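Local coordinates for putative effector, AYWB SAP54-like protein (PDB 6INR) that is a phytoplasmal effector that causes phyllody in infected plants, probably by binding floral MADS transcription factors, at residues A[21-24]-A[25-29]. Residues are numbered along the deposited sequence; the frame is centred on the assembly and turned at random.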
loop_
_atom_site.group_PDB
_atom_site.type_symbol
_atom_site.label_atom_id
_atom_site.label_comp_id
_atom_site.label_asym_id
_atom_site.label_seq_id
_atom_site.Cartn_x
_atom_site.Cartn_y
_atom_site.Cartn_z
ATOM N N LEU A 21 3.746 -15.692 13.408
ATOM C CA LEU A 21 4.702 -15.676 12.269
ATOM C C LEU A 21 3.885 -15.456 11.008
ATOM O O LEU A 21 4.242 -14.697 10.132
ATOM C CB LEU A 21 5.573 -16.943 12.187
ATOM C CG LEU A 21 6.420 -17.237 13.427
ATOM C CD1 LEU A 21 7.189 -18.554 13.296
ATOM C CD2 LEU A 21 7.379 -16.090 13.732
ATOM N N THR A 22 2.718 -16.039 10.985
ATOM C CA THR A 22 1.831 -15.816 9.867
ATOM C C THR A 22 1.406 -14.348 9.779
ATOM O O THR A 22 1.401 -13.767 8.696
ATOM C CB THR A 22 0.623 -16.724 9.949
ATOM O OG1 THR A 22 1.046 -18.038 9.596
ATOM C CG2 THR A 22 -0.433 -16.299 8.974
ATOM N N ILE A 23 1.060 -13.747 10.914
ATOM C CA ILE A 23 0.610 -12.329 10.901
ATOM C C ILE A 23 1.775 -11.415 10.527
ATOM O O ILE A 23 1.646 -10.582 9.653
ATOM C CB ILE A 23 -0.045 -11.801 12.216
ATOM C CG1 ILE A 23 -1.297 -12.612 12.618
ATOM C CG2 ILE A 23 -0.458 -10.340 12.044
ATOM C CD1 ILE A 23 -2.393 -12.623 11.568
ATOM N N GLU A 24 2.900 -11.583 11.197
ATOM C CA GLU A 24 4.093 -10.793 10.889
ATOM C C GLU A 24 4.456 -10.799 9.417
ATOM O O GLU A 24 4.853 -9.768 8.885
ATOM C CB GLU A 24 5.281 -11.234 11.716
ATOM C CG GLU A 24 5.073 -10.906 13.188
ATOM C CD GLU A 24 6.333 -11.021 14.018
ATOM O OE1 GLU A 24 7.023 -12.054 13.901
ATOM O OE2 GLU A 24 6.627 -10.075 14.797
ATOM N N GLU A 25 4.324 -11.948 8.759
ATOM C CA GLU A 25 4.643 -12.042 7.337
ATOM C C GLU A 25 3.657 -11.195 6.543
ATOM O O GLU A 25 4.006 -10.510 5.596
ATOM C CB GLU A 25 4.632 -13.499 6.872
ATOM C CG GLU A 25 4.841 -13.718 5.370
ATOM C CD GLU A 25 4.818 -15.190 4.946
ATOM O OE1 GLU A 25 4.016 -15.983 5.518
ATOM O OE2 GLU A 25 5.602 -15.571 4.025
ATOM N N ASN A 26 2.404 -11.287 6.922
ATOM C CA ASN A 26 1.343 -10.462 6.318
ATOM C C ASN A 26 1.618 -8.969 6.471
ATOM O O ASN A 26 1.362 -8.159 5.578
ATOM C CB ASN A 26 0.012 -10.799 6.944
ATOM C CG ASN A 26 -0.616 -12.040 6.339
ATOM O OD1 ASN A 26 -0.614 -12.205 5.127
ATOM N ND2 ASN A 26 -1.222 -12.874 7.169
ATOM N N ILE A 27 2.199 -8.630 7.599
ATOM C CA ILE A 27 2.502 -7.235 7.883
ATOM C C ILE A 27 3.655 -6.660 7.055
ATOM O O ILE A 27 3.534 -5.595 6.419
ATOM C CB ILE A 27 2.804 -7.014 9.361
ATOM C CG1 ILE A 27 1.511 -7.157 10.177
ATOM C CG2 ILE A 27 3.430 -5.644 9.534
ATOM C CD1 ILE A 27 1.728 -6.954 11.651
ATOM N N ILE A 28 4.784 -7.352 7.071
ATOM C CA ILE A 28 5.912 -6.967 6.210
ATOM C C ILE A 28 5.546 -6.873 4.740
ATOM O O ILE A 28 6.004 -5.982 4.029
ATOM C CB ILE A 28 7.085 -7.926 6.346
ATOM C CG1 ILE A 28 7.570 -7.849 7.784
ATOM C CG2 ILE A 28 8.203 -7.526 5.386
ATOM C CD1 ILE A 28 8.651 -8.848 8.124
ATOM N N ASN A 29 4.750 -7.818 4.275
ATOM C CA ASN A 29 4.377 -7.822 2.873
ATOM C C ASN A 29 3.511 -6.616 2.599
ATOM O O ASN A 29 3.646 -5.959 1.589
ATOM C CB ASN A 29 3.660 -9.093 2.459
ATOM C CG ASN A 29 4.517 -10.337 2.603
ATOM O OD1 ASN A 29 3.983 -11.441 2.731
ATOM N ND2 ASN A 29 5.848 -10.185 2.549
#
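Ile23 and Ile27, one turn apart on helix 16-49, pack through their branches: the CG2 methyl of Ile23 lies 4.0 Å from CD1 of Ile27. The two side chains run at a slant to each other. Ile27 places CG1 beside its own backbone N (chi1 -71°) and then extends fully, which carries CD1 back toward Ile23. Beta-branched isoleucine suits both positions, since one branch can meet its neighbour along the helix while the side chain also packs across the hairpin: Ile23 and Ile27 both touch Tyr81 of helix 55-84, and Ile27 touches Leu78 as well.

Beside this apolar stripe, Thr22 and Asn26 lie alongside one another, pointing the same way. Asn26 turns its CG back beside the backbone N (chi1 -82°), and the amide ND2 comes to 4.0 Å from CG2 of Thr22. The same ND2 is 3.2 Å from Thr22 O, but the angle is too poor for a hydrogen bond. That carbonyl is taken instead by Asn26 N. The side chain of Asn26 also touches Tyr81, at the border of the interhelical seam. A short threonine and a compact amide suit this half-open place: CG2 gives the amide an apolar neighbour, while the polar groups can probably still meet water.

The backbone supplies the regular alpha-helical bonds beneath. The one from Ile28 N to Glu24 O is almost straight at 3.0 Å (175° at the hydrogen), and Ile28 CG1 rests 3.5 Å from that oxygen. CB of Glu25 lies 3.5 Å from Leu21 O; its carboxylate, like that of Glu24, belongs to an exposed residue, where a negative charge can probably be hydrated.

The chemistry is that of an imperfectly amphipathic helix in an antiparallel helical hairpin: buried Ile23 and Ile27 face the partner helix, Thr22 and Asn26 run along one edge of that pair, and the exposed residues include Glu24 and Glu25 but also apolar Leu21 and Ile28.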